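Local coordinates for protein methylmalonyl-CoA carboxyltransferase 12S subunit (Propionibacterium freudenreichii, PDB 1ON3) that transfers the carboxyl group of methylmalonyl-CoA to the biotin of the 1.3S subunit, forming propanoyl-CoA, as the hexameric core of transcarboxylase, at residues M75-T87 against V106-V119. Numbering follows the deposited sequence.
Sequences MDKAVVPADGVVT and VMGGSAGETQSTKV. With MCA (methylmalonyl-coenzyme A), chain T.
The amide of Gln-115 lies sandwiched: Val-85 rests over one face, toward the aliphatic end, with CB 3.3 Å from Gln-115 CG, and the backbone of Ala-111 backs the opposite face, its CA 3.8 Å from Gln-115 CD. At one edge NE2 gives an in-plane hydrogen bond to a lone pair of Asp-83 O, 3.0 Å long and fairly straight at 161°; at the other, OE1 takes one from Gln-102, so the amide's rotation is fixed. The carboxylate of Asp-83 meets the first turn of helix 113-119, where OD1 accepts a weak bond from Gln-115 N at 2.7 Å and a water that also serves Thr-114 N. Its OD2 pairs with Arg-143. This is the N-terminal crotonase-like domain: the turn entering strand 85-92 packs on the start of the helix that follows the 85-92/95-102 hairpin, and the loop between hairpin and helix borders the coenzyme A site. Further along the helix, Lys-118 bends at chi3 (63°) to bring NZ to Val-85 O at 2.7 Å, nearly along the C=O axis, and to Ala-82 O at 3.0 Å. A water and Gly-63 O also bond this buried ammonium. A methionine in its place has no N-H to give, so the carbonyls of Ala-82, Val-85 and Gly-63 would probably be left without this common partner and the turn less firmly tied to the helix. On the coenzyme side, the thioethers of Met-75 and Met-107 meet tip to tip, Met-75 SD 3.8 Å from Met-107 CE, while Val-80 CG2 touches Met-107 SD with the two side chains at about a right angle.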
loop_
_atom_site.group_PDB
_atom_site.type_symbol
_atom_site.label_atom_id
_atom_site.label_comp_id
_atom_site.label_asym_id
_atom_site.label_seq_id
_atom_site.Cartn_x
_atom_site.Cartn_y
_atom_site.Cartn_z
ATOM N N MET E 75 -10.632 -44.820 22.711
ATOM C CA MET E 75 -10.022 -43.538 23.017
ATOM C C MET E 75 -10.625 -42.907 24.261
ATOM O O MET E 75 -9.980 -42.095 24.928
ATOM C CB MET E 75 -10.138 -42.599 21.816
ATOM C CG MET E 75 -9.321 -43.055 20.615
ATOM S SD MET E 75 -7.571 -43.352 20.976
ATOM C CE MET E 75 -7.070 -41.719 21.628
ATOM N N ASP E 76 -11.853 -43.302 24.594
ATOM C CA ASP E 76 -12.538 -42.756 25.764
ATOM C C ASP E 76 -11.859 -43.133 27.072
ATOM O O ASP E 76 -11.946 -42.402 28.061
ATOM C CB ASP E 76 -14.000 -43.215 25.794
ATOM C CG ASP E 76 -14.152 -44.731 25.764
ATOM O OD1 ASP E 76 -15.267 -45.204 26.069
ATOM O OD2 ASP E 76 -13.181 -45.449 25.430
ATOM N N LYS E 77 -11.173 -44.267 27.075
ATOM C CA LYS E 77 -10.481 -44.736 28.269
ATOM C C LYS E 77 -8.970 -44.533 28.175
ATOM O O LYS E 77 -8.262 -44.627 29.175
ATOM C CB LYS E 77 -10.785 -46.226 28.482
ATOM C CG LYS E 77 -10.425 -47.111 27.276
ATOM C CD LYS E 77 -8.904 -47.211 27.069
ATOM C CE LYS E 77 -8.527 -47.868 25.750
ATOM N NZ LYS E 77 -7.055 -47.787 25.504
ATOM N N ALA E 78 -8.475 -44.259 26.971
ATOM C CA ALA E 78 -7.043 -44.092 26.782
ATOM C C ALA E 78 -6.437 -42.871 27.460
ATOM O O ALA E 78 -7.025 -41.786 27.472
ATOM C CB ALA E 78 -6.717 -44.076 25.290
ATOM N N VAL E 79 -5.262 -43.080 28.049
ATOM C CA VAL E 79 -4.491 -42.025 28.707
ATOM C C VAL E 79 -3.361 -41.777 27.708
ATOM O O VAL E 79 -2.523 -42.652 27.479
ATOM C CB VAL E 79 -3.889 -42.503 30.047
ATOM C CG1 VAL E 79 -2.918 -41.459 30.580
ATOM C CG2 VAL E 79 -5.005 -42.740 31.069
ATOM N N VAL E 80 -3.349 -40.592 27.108
ATOM C CA VAL E 80 -2.358 -40.253 26.085
ATOM C C VAL E 80 -1.685 -38.928 26.433
ATOM O O VAL E 80 -2.076 -37.876 25.926
ATOM C CB VAL E 80 -3.070 -40.129 24.712
ATOM C CG1 VAL E 80 -2.071 -40.119 23.578
ATOM C CG2 VAL E 80 -4.062 -41.271 24.540
ATOM N N PRO E 81 -0.649 -38.965 27.289
ATOM C CA PRO E 81 0.087 -37.766 27.721
ATOM C C PRO E 81 0.450 -36.783 26.591
ATOM O O PRO E 81 1.109 -37.165 25.621
ATOM C CB PRO E 81 1.331 -38.349 28.391
ATOM C CG PRO E 81 0.832 -39.662 28.952
ATOM C CD PRO E 81 -0.025 -40.194 27.823
ATOM N N ALA E 82 0.024 -35.526 26.740
ATOM C CA ALA E 82 0.292 -34.458 25.768
ATOM C C ALA E 82 -0.211 -34.790 24.366
ATOM O O ALA E 82 0.104 -34.091 23.391
ATOM C CB ALA E 82 1.801 -34.172 25.720
ATOM N N ASP E 83 -1.048 -35.819 24.302
ATOM C CA ASP E 83 -1.579 -36.379 23.059
ATOM C C ASP E 83 -0.446 -36.801 22.119
ATOM O O ASP E 83 -0.604 -36.832 20.893
ATOM C CB ASP E 83 -2.539 -35.461 22.298
ATOM C CG ASP E 83 -3.521 -36.275 21.475
ATOM O OD1 ASP E 83 -4.012 -35.844 20.411
ATOM O OD2 ASP E 83 -3.793 -37.401 21.927
ATOM N N GLY E 84 0.695 -37.137 22.708
ATOM C CA GLY E 84 1.817 -37.606 21.923
ATOM C C GLY E 84 2.746 -36.585 21.287
ATOM O O GLY E 84 3.574 -36.973 20.476
ATOM N N VAL E 85 2.609 -35.298 21.607
ATOM C CA VAL E 85 3.535 -34.308 21.047
ATOM C C VAL E 85 3.871 -33.236 22.084
ATOM O O VAL E 85 3.004 -32.782 22.838
ATOM C CB VAL E 85 2.969 -33.637 19.765
ATOM C CG1 VAL E 85 1.893 -32.603 20.130
ATOM C CG2 VAL E 85 4.116 -32.968 18.973
ATOM N N VAL E 86 5.145 -32.865 22.150
ATOM C CA VAL E 86 5.604 -31.846 23.095
ATOM C C VAL E 86 5.851 -30.600 22.264
ATOM O O VAL E 86 6.666 -30.624 21.345
ATOM C CB VAL E 86 6.906 -32.282 23.802
ATOM C CG1 VAL E 86 7.294 -31.251 24.867
ATOM C CG2 VAL E 86 6.709 -33.654 24.446
ATOM N N THR E 87 5.139 -29.526 22.591
ATOM C CA THR E 87 5.216 -28.279 21.844
ATOM C C THR E 87 5.499 -27.057 22.712
ATOM O O THR E 87 5.061 -26.968 23.864
ATOM C CB THR E 87 3.897 -28.021 21.109
ATOM O OG1 THR E 87 2.841 -27.935 22.070
ATOM C CG2 THR E 87 3.580 -29.160 20.126
ATOM N N VAL E 106 4.089 -42.898 23.100
ATOM C CA VAL E 106 2.666 -42.707 23.331
ATOM C C VAL E 106 1.875 -43.095 22.079
ATOM O O VAL E 106 1.826 -42.350 21.097
ATOM C CB VAL E 106 2.389 -41.246 23.736
ATOM C CG1 VAL E 106 0.903 -40.982 23.773
ATOM C CG2 VAL E 106 3.021 -40.974 25.105
ATOM N N MET E 107 1.276 -44.282 22.112
ATOM C CA MET E 107 0.501 -44.783 20.980
ATOM C C MET E 107 1.284 -44.685 19.662
ATOM O O MET E 107 0.761 -44.255 18.628
ATOM C CB MET E 107 -0.828 -44.026 20.873
ATOM C CG MET E 107 -1.854 -44.379 21.962
ATOM S SD MET E 107 -3.531 -43.702 21.645
ATOM C CE MET E 107 -4.169 -44.802 20.352
ATOM N N GLY E 108 2.546 -45.101 19.702
ATOM C CA GLY E 108 3.378 -45.055 18.512
ATOM C C GLY E 108 3.520 -43.677 17.892
ATOM O O GLY E 108 3.768 -43.550 16.688
ATOM N N GLY E 109 3.383 -42.640 18.710
ATOM C CA GLY E 109 3.487 -41.287 18.191
ATOM C C GLY E 109 2.422 -40.972 17.148
ATOM O O GLY E 109 2.496 -39.936 16.479
ATOM N N SER E 110 1.436 -41.861 17.006
ATOM C CA SER E 110 0.352 -41.671 16.043
ATOM C C SER E 110 -0.249 -40.291 16.229
ATOM O O SER E 110 -0.455 -39.841 17.354
ATOM C CB SER E 110 -0.733 -42.730 16.221
ATOM O OG SER E 110 -1.272 -42.695 17.531
ATOM N N ALA E 111 -0.543 -39.640 15.108
ATOM C CA ALA E 111 -1.060 -38.284 15.104
ATOM C C ALA E 111 -2.525 -38.120 15.461
ATOM O O ALA E 111 -3.394 -38.218 14.598
ATOM C CB ALA E 111 -0.790 -37.649 13.755
ATOM N N GLY E 112 -2.793 -37.865 16.740
ATOM C CA GLY E 112 -4.164 -37.648 17.150
ATOM C C GLY E 112 -4.631 -36.308 16.605
ATOM O O GLY E 112 -3.827 -35.463 16.220
ATOM N N GLU E 113 -5.938 -36.112 16.558
ATOM C CA GLU E 113 -6.504 -34.863 16.087
ATOM C C GLU E 113 -5.996 -33.712 16.966
ATOM O O GLU E 113 -5.603 -32.660 16.466
ATOM C CB GLU E 113 -8.032 -34.979 16.134
ATOM C CG GLU E 113 -8.789 -33.709 16.408
ATOM C CD GLU E 113 -10.266 -33.978 16.684
ATOM O OE1 GLU E 113 -11.077 -33.899 15.737
ATOM O OE2 GLU E 113 -10.603 -34.285 17.851
ATOM N N THR E 114 -5.996 -33.913 18.276
ATOM C CA THR E 114 -5.540 -32.874 19.188
ATOM C C THR E 114 -4.038 -32.664 19.069
ATOM O O THR E 114 -3.565 -31.533 19.193
ATOM C CB THR E 114 -5.915 -33.196 20.652
ATOM O OG1 THR E 114 -7.335 -33.077 20.812
ATOM C CG2 THR E 114 -5.229 -32.230 21.608
ATOM N N GLN E 115 -3.294 -33.749 18.830
ATOM C CA GLN E 115 -1.845 -33.653 18.650
ATOM C C GLN E 115 -1.566 -32.721 17.465
ATOM O O GLN E 115 -0.731 -31.817 17.548
ATOM C CB GLN E 115 -1.227 -35.030 18.351
ATOM C CG GLN E 115 0.303 -35.006 18.317
ATOM C CD GLN E 115 0.908 -36.229 17.658
ATOM O OE1 GLN E 115 1.370 -36.175 16.504
ATOM N NE2 GLN E 115 0.899 -37.344 18.375
ATOM N N SER E 116 -2.280 -32.929 16.367
ATOM C CA SER E 116 -2.083 -32.087 15.189
ATOM C C SER E 116 -2.519 -30.652 15.436
ATOM O O SER E 116 -1.935 -29.720 14.886
ATOM C CB SER E 116 -2.833 -32.652 13.981
ATOM O OG SER E 116 -2.186 -33.821 13.486
ATOM N N THR E 117 -3.550 -30.464 16.249
ATOM C CA THR E 117 -4.005 -29.114 16.551
ATOM C C THR E 117 -2.927 -28.389 17.354
ATOM O O THR E 117 -2.682 -27.205 17.126
ATOM C CB THR E 117 -5.322 -29.139 17.341
ATOM O OG1 THR E 117 -6.343 -29.697 16.507
ATOM C CG2 THR E 117 -5.728 -27.735 17.762
ATOM N N LYS E 118 -2.279 -29.106 18.274
ATOM C CA LYS E 118 -1.211 -28.534 19.103
ATOM C C LYS E 118 -0.054 -28.069 18.212
ATOM O O LYS E 118 0.530 -26.986 18.399
ATOM C CB LYS E 118 -0.680 -29.582 20.101
ATOM C CG LYS E 118 -1.530 -29.774 21.372
ATOM C CD LYS E 118 -0.918 -30.787 22.341
ATOM C CE LYS E 118 0.435 -30.339 22.856
ATOM N NZ LYS E 118 0.983 -31.287 23.870
ATOM N N VAL E 119 0.298 -28.906 17.253
ATOM C CA VAL E 119 1.387 -28.564 16.339
ATOM C C VAL E 119 1.027 -27.328 15.503
ATOM O O VAL E 119 1.842 -26.415 15.339
ATOM C CB VAL E 119 1.716 -29.745 15.401
ATOM C CG1 VAL E 119 2.698 -29.297 14.320
ATOM C CG2 VAL E 119 2.342 -30.879 16.212
HETATM C C8 MCA T . 1.457 -47.256 15.276
HETATM N N9 MCA T . 0.562 -47.448 16.333
HETATM C C4 MCA T . -0.602 -46.823 15.916
HETATM C C5 MCA T . -0.311 -46.299 14.634
HETATM N N7 MCA T . 0.987 -46.586 14.255
HETATM N N3 MCA T . -1.816 -46.713 16.595
HETATM C C2 MCA T . -2.760 -46.016 15.871
HETATM N N1 MCA T . -2.591 -45.464 14.623
HETATM C C6 MCA T . -1.368 -45.584 13.967
HETATM N N6 MCA T . -1.248 -45.027 12.758
HETATM C "C1'" MCA T . 0.690 -48.075 17.535
HETATM C "C2'" MCA T . 0.811 -49.584 17.303
HETATM O "O2'" MCA T . -0.449 -50.186 17.204
HETATM C "C3'" MCA T . 1.659 -49.999 18.479
HETATM O "O3'" MCA T . 0.823 -50.279 19.588
HETATM C "C4'" MCA T . 2.608 -48.818 18.755
HETATM O "O4'" MCA T . 1.908 -47.661 18.157
HETATM C "C5'" MCA T . 4.034 -48.835 18.072
HETATM O "O5'" MCA T . 4.101 -49.834 17.399
HETATM P P1 MCA T . 4.722 -51.004 16.986
HETATM O O11 MCA T . 4.022 -51.730 16.061
HETATM O O12 MCA T . 4.816 -51.480 18.230
HETATM O O6 MCA T . 6.145 -50.778 16.206
HETATM P P2 MCA T . 7.231 -50.670 15.443
HETATM O O21 MCA T . 7.217 -52.055 15.401
HETATM O O22 MCA T . 8.303 -49.836 15.815
HETATM O O7 MCA T . 6.640 -50.193 14.032
HETATM C CPB MCA T . 6.024 -49.176 13.859
HETATM C CPA MCA T . 5.390 -48.688 12.569
HETATM C CP7 MCA T . 4.107 -49.538 12.712
HETATM C CP9 MCA T . 6.306 -48.861 11.333
HETATM C CP8 MCA T . 5.111 -47.173 12.734
HETATM O OP3 MCA T . 3.458 -49.305 13.745
HETATM C CP6 MCA T . 3.073 -49.490 11.742
HETATM O OP2 MCA T . 3.390 -49.726 10.519
HETATM N NP2 MCA T . 1.696 -49.138 12.146
HETATM C CP5 MCA T . 0.951 -48.463 11.136
HETATM C CP4 MCA T . 1.044 -47.583 10.013
HETATM C CP3 MCA T . -0.066 -46.965 9.308
HETATM O OP1 MCA T . -0.900 -47.978 8.962
HETATM N NP1 MCA T . -0.454 -45.609 8.900
HETATM C CP2 MCA T . -1.716 -45.608 8.214
HETATM C CP1 MCA T . -2.083 -44.199 8.015
HETATM P P3 MCA T . 0.885 -50.900 21.112
HETATM O O31 MCA T . 1.198 -52.235 20.506
HETATM O O32 MCA T . -0.501 -50.842 21.684
HETATM O O33 MCA T . 1.985 -50.471 22.050
HETATM S S MCA T . -3.405 -43.924 7.292
HETATM C CS1 MCA T . -2.893 -42.389 7.537
HETATM O OS1 MCA T . -1.884 -41.862 8.084
HETATM C CS2 MCA T . -2.946 -41.697 6.318
HETATM C CS3 MCA T . -3.712 -40.617 6.273
HETATM C CS4 MCA T . -2.247 -41.780 4.929
HETATM O OS4 MCA T . -2.778 -41.347 3.905
HETATM O OS5 MCA T . -1.145 -42.311 4.939
HETATM O O HOH W 1 -6.668 -36.717 19.626
HETATM O O HOH W 2 3.188 -29.968 24.910
HETATM O O HOH W 3 0.784 -26.053 21.261
#